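Local coordinates for protein 4-hydroxyphenylpyruvate dioxygenase (Pseudomonas putida, PDB 5HMQ) that converts 3-dehydroshikimate to protocatechuate with the help of a divalent metal ion, in the degradation of quinate and shikimate, at residues F65-G70 with C101-A106; S293-V298 with L369-Q374; E399-R404 with L411-Q416. One frame throughout, in Å; residues are numbered along the deposited sequence.

Interaction 1. Residues F65-G70 with C101-A106; sequences FRDFEG and CSNVQA
Residues 65-70 leave strand 58-66 while residues 101-106 leave the neighbouring strand 97-101, and their end-to-end directions differ by 51°. Cys101 N donates to Phe65 O over 3.2 Å. The chains then come closer, with the CA atoms of Asp67 and Asn103 4.1 Å apart. Both backbone torsions of Asp67 are positive, so the chain turns here.

The Asp67 carboxylate is gripped at both oxygens. OD1 takes the backbone N-H of Val104 at 2.9 Å, and OD2 takes NE2 of Gln105 at 2.8 Å. Both donors approach from above the carboxylate plane. The Gln105 chain folds at chi2 (-62°), which brings its amide across the carboxylate.

Asn103 has CG anti to its backbone N. Its OD1 accepts from Gln105 N at 2.9 Å, which forms an Asx turn. This fixes the amide so that ND2 donates to Glu69 O at 3.0 Å. Glu69 closes the ring of bonds: its OE2 accepts from Asn103 N at 3.0 Å and also bonds the hydroxyl of Tyr135. A water bridges Phe68 N, Glu69 OE1 and Cys101 O. Cys101 SG also packs against Arg66 CG.

Arg66 and Asp67 also pack against His354 and Tyr350 of the second subunit. Cys101 touches Glu136, a ligand of the catalytic metal. The five hydrogen bonds between the segments tie together two adjacent loops at the C-terminal ends of parallel strands, the end where a TIM barrel of the xylose isomerase-like type carries its active site.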
loop_
_atom_site.group_PDB
_atom_site.type_symbol
_atom_site.label_atom_id
_atom_site.label_comp_id
_atom_site.label_asym_id
_atom_site.label_seq_id
_atom_site.Cartn_x
_atom_site.Cartn_y
_atom_site.Cartn_z
ATOM N N PHE C 65 -5.697 -25.103 -15.037
ATOM C CA PHE C 65 -5.326 -25.944 -16.171
ATOM C C PHE C 65 -5.953 -25.331 -17.417
ATOM O O PHE C 65 -7.177 -25.367 -17.582
ATOM C CB PHE C 65 -5.782 -27.386 -15.960
ATOM C CG PHE C 65 -5.197 -28.358 -16.946
ATOM C CD1 PHE C 65 -5.762 -28.520 -18.201
ATOM C CD2 PHE C 65 -4.070 -29.094 -16.626
ATOM C CE1 PHE C 65 -5.225 -29.412 -19.111
ATOM C CE2 PHE C 65 -3.525 -29.985 -17.532
ATOM C CZ PHE C 65 -4.104 -30.144 -18.777
ATOM N N ARG C 66 -5.118 -24.771 -18.288
ATOM C CA ARG C 66 -5.581 -23.919 -19.372
ATOM C C ARG C 66 -5.637 -24.683 -20.688
ATOM O O ARG C 66 -4.899 -25.649 -20.900
ATOM C CB ARG C 66 -4.658 -22.708 -19.531
ATOM C CG ARG C 66 -4.501 -21.872 -18.273
ATOM C CD ARG C 66 -3.454 -20.781 -18.459
ATOM N NE ARG C 66 -3.201 -20.055 -17.218
ATOM C CZ ARG C 66 -3.906 -19.011 -16.797
ATOM N NH1 ARG C 66 -4.924 -18.562 -17.516
ATOM N NH2 ARG C 66 -3.596 -18.423 -15.650
ATOM N N ASP C 67 -6.525 -24.224 -21.571
ATOM C CA ASP C 67 -6.596 -24.643 -22.969
ATOM C C ASP C 67 -6.469 -26.148 -23.174
ATOM O O ASP C 67 -5.436 -26.624 -23.655
ATOM C CB ASP C 67 -5.510 -23.928 -23.778
ATOM C CG ASP C 67 -5.497 -22.432 -23.535
ATOM O OD1 ASP C 67 -6.588 -21.847 -23.364
ATOM O OD2 ASP C 67 -4.396 -21.843 -23.507
ATOM N N PHE C 68 -7.511 -26.906 -22.829
ATOM C CA PHE C 68 -7.546 -28.339 -23.100
ATOM C C PHE C 68 -8.536 -28.660 -24.214
ATOM O O PHE C 68 -8.131 -29.123 -25.282
ATOM C CB PHE C 68 -7.883 -29.137 -21.841
ATOM C CG PHE C 68 -7.982 -30.615 -22.086
ATOM C CD1 PHE C 68 -6.846 -31.408 -22.099
ATOM C CD2 PHE C 68 -9.212 -31.210 -22.330
ATOM C CE1 PHE C 68 -6.937 -32.768 -22.336
ATOM C CE2 PHE C 68 -9.309 -32.565 -22.570
ATOM C CZ PHE C 68 -8.170 -33.347 -22.572
ATOM N N GLU C 69 -9.829 -28.430 -23.993
ATOM C CA GLU C 69 -10.837 -28.886 -24.939
ATOM C C GLU C 69 -10.734 -28.115 -26.250
ATOM O O GLU C 69 -10.550 -26.894 -26.266
ATOM C CB GLU C 69 -12.241 -28.747 -24.338
ATOM C CG GLU C 69 -12.795 -27.327 -24.265
ATOM C CD GLU C 69 -12.212 -26.513 -23.127
ATOM O OE1 GLU C 69 -11.377 -27.049 -22.369
ATOM O OE2 GLU C 69 -12.585 -25.328 -22.999
ATOM N N GLY C 70 -10.822 -28.846 -27.355
ATOM C CA GLY C 70 -10.848 -28.232 -28.663
ATOM C C GLY C 70 -9.499 -27.843 -29.224
ATOM O O GLY C 70 -9.452 -27.139 -30.239
ATOM N N CYS C 101 -10.032 -24.160 -16.971
ATOM C CA CYS C 101 -10.678 -22.965 -17.491
ATOM C C CYS C 101 -10.777 -23.051 -19.009
ATOM O O CYS C 101 -9.901 -23.602 -19.681
ATOM C CB CYS C 101 -9.927 -21.699 -17.069
ATOM S SG CYS C 101 -8.138 -21.742 -17.298
ATOM N N SER C 102 -11.866 -22.503 -19.540
ATOM C CA SER C 102 -12.198 -22.697 -20.944
ATOM C C SER C 102 -11.093 -22.167 -21.852
ATOM O O SER C 102 -10.357 -21.240 -21.503
ATOM C CB SER C 102 -13.529 -22.015 -21.270
ATOM O OG SER C 102 -13.504 -20.641 -20.924
ATOM N N ASN C 103 -10.985 -22.779 -23.030
ATOM C CA ASN C 103 -9.905 -22.474 -23.959
ATOM C C ASN C 103 -9.981 -21.025 -24.427
ATOM O O ASN C 103 -11.063 -20.490 -24.678
ATOM C CB ASN C 103 -9.976 -23.416 -25.163
ATOM C CG ASN C 103 -8.629 -23.626 -25.824
ATOM O OD1 ASN C 103 -7.869 -22.678 -26.024
ATOM N ND2 ASN C 103 -8.331 -24.870 -26.181
ATOM N N VAL C 104 -8.817 -20.393 -24.552
ATOM C CA VAL C 104 -8.731 -19.024 -25.049
ATOM C C VAL C 104 -7.964 -18.914 -26.356
ATOM O O VAL C 104 -7.936 -17.821 -26.944
ATOM C CB VAL C 104 -8.108 -18.079 -23.998
ATOM C CG1 VAL C 104 -8.922 -18.102 -22.715
ATOM C CG2 VAL C 104 -6.658 -18.460 -23.728
ATOM N N GLN C 105 -7.346 -19.992 -26.835
ATOM C CA GLN C 105 -6.585 -19.928 -28.075
ATOM C C GLN C 105 -7.492 -19.545 -29.240
ATOM O O GLN C 105 -8.664 -19.929 -29.298
ATOM C CB GLN C 105 -5.914 -21.272 -28.356
ATOM C CG GLN C 105 -4.955 -21.725 -27.266
ATOM C CD GLN C 105 -3.796 -20.771 -27.066
ATOM O OE1 GLN C 105 -3.158 -20.337 -28.025
ATOM N NE2 GLN C 105 -3.512 -20.444 -25.811
ATOM N N ALA C 106 -6.937 -18.779 -30.180
ATOM C CA ALA C 106 -7.730 -18.325 -31.317
ATOM C C ALA C 106 -8.022 -19.459 -32.289
ATOM O O ALA C 106 -9.076 -19.467 -32.933
ATOM C CB ALA C 106 -7.016 -17.178 -32.033
HETATM O O HOH W 1 -9.525 -25.406 -21.867
#

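Interaction 2. Residues S293-V298 with L369-Q374; sequences SAYDGV and LRVKDQ
Ser293 opens the contact with its hydroxyl. OG is anti to the backbone N (chi1 169°), accepts the N-H of Asp373 at 2.9 Å and donates to Ala294 O, on a lone pair in the carbonyl plane. Asp373 is the N-cap of helix 374-383, with OD1 bonded to Ala376 N, so the serine holds the residue that starts the helix. Ala294 O also accepts Lys372 N at 2.9 Å, and two bonds grip this carbonyl.

Tyr295 is a non-hydrogen-bonded antiparallel partner of Val371. The two side chains lie side by side, and Val371 CG1 meets the ring edge at CD1, 3.6 Å away. Ser293 O sits over the centre of one ring face. The phenol OH bonds Phe466 O, in the second half of the glyoxalase-like region.

Asp296 N donates to Arg370 O over 2.8 Å. Asp296 O receives Arg370 NH1 at 3.3 Å, nearly along its C=O axis and in the guanidinium plane. Asp296 OD2 lies well out of that plane, with no N-H pointing at it, so any attraction is probably through charge only. Arg370 forms its salt bridges with Glu299 and Asp340.

Gly297 turns the corner with a positive phi (76°). Its O accepts Arg370 N at 2.9 Å. Val298 then pairs with Leu369, one residue out of step with the Tyr295 pair, and its O lies 3.5 Å above one face of the Arg370 guanidinium.

This one-residue shift is a beta bulge at the corner, where strand 295-304 pairs with strand 363-371 in the mixed sheet of the first VOC domain, a glyoxalase superfamily fold.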
loop_
_atom_site.group_PDB
_atom_site.type_symbol
_atom_site.label_atom_id
_atom_site.label_comp_id
_atom_site.label_asym_id
_atom_site.label_seq_id
_atom_site.Cartn_x
_atom_site.Cartn_y
_atom_site.Cartn_z
ATOM N N SER C 293 -27.380 -2.735 15.331
ATOM C CA SER C 293 -28.211 -1.807 16.081
ATOM C C SER C 293 -28.629 -0.633 15.204
ATOM O O SER C 293 -27.933 -0.255 14.257
ATOM C CB SER C 293 -27.466 -1.299 17.313
ATOM O OG SER C 293 -28.160 -0.218 17.914
ATOM N N ALA C 294 -29.778 -0.049 15.535
ATOM C CA ALA C 294 -30.186 1.201 14.915
ATOM C C ALA C 294 -29.355 2.352 15.467
ATOM O O ALA C 294 -28.876 2.312 16.604
ATOM C CB ALA C 294 -31.673 1.460 15.152
ATOM N N TYR C 295 -29.181 3.386 14.648
ATOM C CA TYR C 295 -28.349 4.525 15.003
ATOM C C TYR C 295 -29.180 5.795 15.089
ATOM O O TYR C 295 -30.216 5.927 14.431
ATOM C CB TYR C 295 -27.223 4.726 13.986
ATOM C CG TYR C 295 -26.423 3.476 13.719
ATOM C CD1 TYR C 295 -25.576 2.952 14.686
ATOM C CD2 TYR C 295 -26.518 2.817 12.502
ATOM C CE1 TYR C 295 -24.845 1.808 14.449
ATOM C CE2 TYR C 295 -25.791 1.672 12.255
ATOM C CZ TYR C 295 -24.957 1.172 13.232
ATOM O OH TYR C 295 -24.231 0.032 12.992
ATOM N N ASP C 296 -28.707 6.734 15.903
ATOM C CA ASP C 296 -29.275 8.074 16.009
ATOM C C ASP C 296 -28.166 9.117 15.906
ATOM O O ASP C 296 -28.035 10.017 16.738
ATOM C CB ASP C 296 -30.066 8.233 17.304
ATOM C CG ASP C 296 -30.890 9.505 17.330
ATOM O OD1 ASP C 296 -31.307 9.962 16.245
ATOM O OD2 ASP C 296 -31.119 10.048 18.430
ATOM N N GLY C 297 -27.346 8.996 14.866
ATOM C CA GLY C 297 -26.291 9.959 14.622
ATOM C C GLY C 297 -25.096 9.793 15.549
ATOM O O GLY C 297 -24.906 8.766 16.211
ATOM N N VAL C 298 -24.272 10.835 15.577
ATOM C CA VAL C 298 -23.036 10.848 16.351
ATOM C C VAL C 298 -23.321 11.401 17.740
ATOM O O VAL C 298 -23.924 12.472 17.881
ATOM C CB VAL C 298 -21.954 11.679 15.640
ATOM C CG1 VAL C 298 -20.726 11.820 16.525
ATOM C CG2 VAL C 298 -21.590 11.050 14.305
ATOM N N LEU C 369 -20.895 6.812 18.710
ATOM C CA LEU C 369 -22.104 6.661 17.917
ATOM C C LEU C 369 -23.296 6.448 18.841
ATOM O O LEU C 369 -23.202 5.719 19.836
ATOM C CB LEU C 369 -21.961 5.478 16.960
ATOM C CG LEU C 369 -20.649 5.377 16.190
ATOM C CD1 LEU C 369 -20.568 4.008 15.523
ATOM C CD2 LEU C 369 -20.501 6.506 15.163
ATOM N N ARG C 370 -24.425 7.069 18.501
ATOM C CA ARG C 370 -25.663 6.835 19.235
ATOM C C ARG C 370 -26.303 5.562 18.710
ATOM O O ARG C 370 -26.817 5.539 17.590
ATOM C CB ARG C 370 -26.615 8.014 19.092
ATOM C CG ARG C 370 -26.255 9.236 19.907
ATOM C CD ARG C 370 -27.483 10.093 20.145
ATOM N NE ARG C 370 -27.140 11.386 20.726
ATOM C CZ ARG C 370 -27.083 12.524 20.040
ATOM N NH1 ARG C 370 -27.349 12.535 18.740
ATOM N NH2 ARG C 370 -26.764 13.653 20.659
ATOM N N VAL C 371 -26.274 4.503 19.509
ATOM C CA VAL C 371 -26.849 3.220 19.128
ATOM C C VAL C 371 -28.029 2.925 20.042
ATOM O O VAL C 371 -27.988 3.219 21.243
ATOM C CB VAL C 371 -25.806 2.083 19.172
ATOM C CG1 VAL C 371 -24.709 2.338 18.152
ATOM C CG2 VAL C 371 -25.218 1.935 20.568
ATOM N N LYS C 372 -29.090 2.356 19.466
ATOM C CA LYS C 372 -30.269 2.020 20.257
ATOM C C LYS C 372 -30.036 0.776 21.102
ATOM O O LYS C 372 -30.424 0.737 22.276
ATOM C CB LYS C 372 -31.480 1.826 19.348
ATOM C CG LYS C 372 -32.755 1.506 20.098
ATOM C CD LYS C 372 -33.951 1.536 19.173
ATOM C CE LYS C 372 -35.245 1.432 19.950
ATOM N NZ LYS C 372 -36.368 2.063 19.205
ATOM N N ASP C 373 -29.409 -0.243 20.523
ATOM C CA ASP C 373 -29.128 -1.502 21.207
ATOM C C ASP C 373 -27.610 -1.631 21.310
ATOM O O ASP C 373 -26.948 -2.060 20.359
ATOM C CB ASP C 373 -29.753 -2.676 20.456
ATOM C CG ASP C 373 -29.771 -3.954 21.272
ATOM O OD1 ASP C 373 -29.013 -4.052 22.259
ATOM O OD2 ASP C 373 -30.553 -4.865 20.925
ATOM N N GLN C 374 -27.068 -1.272 22.475
ATOM C CA GLN C 374 -25.620 -1.263 22.654
ATOM C C GLN C 374 -25.035 -2.669 22.587
ATOM O O GLN C 374 -23.989 -2.883 21.963
ATOM C CB GLN C 374 -25.273 -0.596 23.985
ATOM C CG GLN C 374 -23.856 -0.830 24.464
ATOM C CD GLN C 374 -23.629 -0.288 25.860
ATOM O OE1 GLN C 374 -23.358 0.901 26.043
ATOM N NE2 GLN C 374 -23.749 -1.157 26.858
#

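Interaction 3. Residues E399-R404 with L411-Q416; sequences EVPAVR and LYLVEQ
Strands 402-404 and 411-414 form a beta hairpin in the first VOC domain, running antiparallel with axes 4.5 Å apart at 156°. The tight part is the backbone pairing, together with the side chains buried on both faces of it. Val403 and Leu411 are a hydrogen-bonded pair: Val403 N donates to Leu411 O at 2.8 Å, and Leu411 N returns a bond to Val403 O at 2.7 Å. Ala402 and Tyr412 follow as a non-hydrogen-bonded pair, with CA atoms 4.3 Å apart.

Val403 and Leu411 share one face of the sheet, and their CB atoms are 4.4 Å apart. Val403 CG2 also meets the CD1 tip of Leu413 obliquely, while Leu413 CB faces CG of the Pro401 ring. Helix 374-383 covers Pro401, Val403 and Leu413; Phe461, Tyr462 and Leu465 of helix 455-465 extend this cover over Val403 and Leu411.

The opposite face carries Ala402 and Tyr412. Ala402 CB touches CD1 of the tyrosine ring at 3.9 Å, and the phenol OH bonds Glu302 OE1. Val400 leans in from the loop before the strand, crossing Tyr412 at about a right angle. Its CG2 branch rests on both Tyr412 CB and Val414 CG2.

The loose part lies beyond this buried core. At the open end Glu399 and Gln416 diverge, both exposed to solvent and neither touching the other segment. Arg404 points away from residues 411-416 and packs on Tyr40 of the second subunit.

The straightest bond lies next to the loop before strand 402-404: Leu413 N donates to Pro401 O over 2.9 Å at 171°, nearly along the C=O axis.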
loop_
_atom_site.group_PDB
_atom_site.type_symbol
_atom_site.label_atom_id
_atom_site.label_comp_id
_atom_site.label_asym_id
_atom_site.label_seq_id
_atom_site.Cartn_x
_atom_site.Cartn_y
_atom_site.Cartn_z
ATOM N N GLU C 399 -16.698 4.505 29.717
ATOM C CA GLU C 399 -17.324 3.394 30.419
ATOM C C GLU C 399 -18.261 2.579 29.535
ATOM O O GLU C 399 -18.732 1.522 29.969
ATOM C CB GLU C 399 -18.070 3.910 31.655
ATOM C CG GLU C 399 -17.161 4.698 32.593
ATOM C CD GLU C 399 -17.657 4.726 34.026
ATOM O OE1 GLU C 399 -18.615 3.991 34.344
ATOM O OE2 GLU C 399 -17.074 5.476 34.839
ATOM N N VAL C 400 -18.528 3.030 28.314
ATOM C CA VAL C 400 -19.291 2.253 27.340
ATOM C C VAL C 400 -18.313 1.387 26.553
ATOM O O VAL C 400 -17.106 1.670 26.549
ATOM C CB VAL C 400 -20.099 3.171 26.407
ATOM C CG1 VAL C 400 -21.116 3.979 27.201
ATOM C CG2 VAL C 400 -19.166 4.089 25.628
ATOM N N PRO C 401 -18.767 0.329 25.886
ATOM C CA PRO C 401 -17.852 -0.458 25.052
ATOM C C PRO C 401 -17.392 0.326 23.831
ATOM O O PRO C 401 -18.035 1.279 23.383
ATOM C CB PRO C 401 -18.687 -1.679 24.649
ATOM C CG PRO C 401 -20.105 -1.255 24.831
ATOM C CD PRO C 401 -20.106 -0.281 25.967
ATOM N N ALA C 402 -16.243 -0.089 23.298
ATOM C CA ALA C 402 -15.644 0.541 22.133
ATOM C C ALA C 402 -15.213 -0.519 21.130
ATOM O O ALA C 402 -14.858 -1.642 21.501
ATOM C CB ALA C 402 -14.440 1.413 22.522
ATOM N N VAL C 403 -15.259 -0.155 19.850
ATOM C CA VAL C 403 -14.792 -1.002 18.758
ATOM C C VAL C 403 -13.633 -0.295 18.069
ATOM O O VAL C 403 -13.716 0.905 17.781
ATOM C CB VAL C 403 -15.919 -1.316 17.757
ATOM C CG1 VAL C 403 -15.382 -2.135 16.591
ATOM C CG2 VAL C 403 -17.053 -2.047 18.452
ATOM N N ARG C 404 -12.555 -1.033 17.814
ATOM C CA ARG C 404 -11.370 -0.457 17.194
ATOM C C ARG C 404 -11.582 -0.343 15.687
ATOM O O ARG C 404 -11.964 -1.315 15.029
ATOM C CB ARG C 404 -10.142 -1.315 17.510
ATOM C CG ARG C 404 -8.797 -0.771 17.016
ATOM C CD ARG C 404 -7.781 -1.894 16.821
ATOM N NE ARG C 404 -6.440 -1.406 16.496
ATOM C CZ ARG C 404 -5.946 -1.249 15.273
ATOM N NH1 ARG C 404 -6.679 -1.539 14.207
ATOM N NH2 ARG C 404 -4.705 -0.798 15.121
ATOM N N LEU C 411 -14.426 3.471 18.234
ATOM C CA LEU C 411 -15.846 3.762 18.052
ATOM C C LEU C 411 -16.578 3.383 19.333
ATOM O O LEU C 411 -16.716 2.195 19.643
ATOM C CB LEU C 411 -16.422 3.010 16.852
ATOM C CG LEU C 411 -15.909 3.377 15.459
ATOM C CD1 LEU C 411 -16.384 2.363 14.436
ATOM C CD2 LEU C 411 -16.376 4.772 15.075
ATOM N N TYR C 412 -17.044 4.386 20.075
ATOM C CA TYR C 412 -17.790 4.137 21.302
ATOM C C TYR C 412 -19.250 3.839 20.989
ATOM O O TYR C 412 -19.869 4.493 20.146
ATOM C CB TYR C 412 -17.717 5.335 22.247
ATOM C CG TYR C 412 -16.327 5.848 22.528
ATOM C CD1 TYR C 412 -15.402 5.077 23.218
ATOM C CD2 TYR C 412 -15.953 7.125 22.137
ATOM C CE1 TYR C 412 -14.134 5.555 23.486
ATOM C CE2 TYR C 412 -14.697 7.612 22.407
ATOM C CZ TYR C 412 -13.788 6.825 23.077
ATOM O OH TYR C 412 -12.530 7.316 23.338
ATOM N N LEU C 413 -19.802 2.851 21.687
ATOM C CA LEU C 413 -21.197 2.451 21.525
ATOM C C LEU C 413 -21.987 3.042 22.688
ATOM O O LEU C 413 -22.053 2.451 23.770
ATOM C CB LEU C 413 -21.318 0.932 21.466
ATOM C CG LEU C 413 -20.394 0.260 20.446
ATOM C CD1 LEU C 413 -20.547 -1.251 20.485
ATOM C CD2 LEU C 413 -20.661 0.797 19.047
ATOM N N VAL C 414 -22.591 4.206 22.464
ATOM C CA VAL C 414 -23.278 4.953 23.511
ATOM C C VAL C 414 -24.773 4.703 23.385
ATOM O O VAL C 414 -25.383 5.017 22.354
ATOM C CB VAL C 414 -22.964 6.454 23.426
ATOM C CG1 VAL C 414 -23.731 7.217 24.494
ATOM C CG2 VAL C 414 -21.468 6.686 23.572
ATOM N N GLU C 415 -25.359 4.131 24.434
ATOM C CA GLU C 415 -26.798 3.947 24.540
ATOM C C GLU C 415 -27.400 5.092 25.347
ATOM O O GLU C 415 -27.010 5.322 26.496
ATOM C CB GLU C 415 -27.118 2.595 25.182
ATOM C CG GLU C 415 -28.373 1.923 24.641
ATOM C CD GLU C 415 -28.540 0.506 25.163
ATOM O OE1 GLU C 415 -28.556 0.324 26.400
ATOM O OE2 GLU C 415 -28.639 -0.428 24.339
ATOM N N GLN C 416 -28.324 5.815 24.729
ATOM C CA GLN C 416 -29.218 6.767 25.377
ATOM C C GLN C 416 -29.844 6.195 26.650
ATOM O O GLN C 416 -30.381 5.083 26.636
ATOM C CB GLN C 416 -30.324 7.191 24.392
ATOM C CG GLN C 416 -31.043 6.036 23.649
ATOM C CD GLN C 416 -30.115 5.179 22.793
ATOM O OE1 GLN C 416 -29.149 5.676 22.211
ATOM N NE2 GLN C 416 -30.378 3.880 22.759
#

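The three interactions follow one another along the chain. Interaction 1 belongs to the N-terminal TIM barrel, beside the catalytic metal site. Interactions 2 and 3 belong to the C-terminal dioxygenase-like part. Interaction 1 lies across the centre of the chain from both, its centre about 53 Å from that of interaction 2 and 54 Å from that of interaction 3. Interactions 2 and 3 have centres about 10 Å apart and share one mixed sheet, where strands 363-371 and 410-414 are neighbours. Gln374 N probably bonds Glu415 OE2, and Gln416 NE2 probably bonds Val371 O. The C-terminal domain shows no dioxygenase activity, yet appears important for optimal dehydratase activity in vivo.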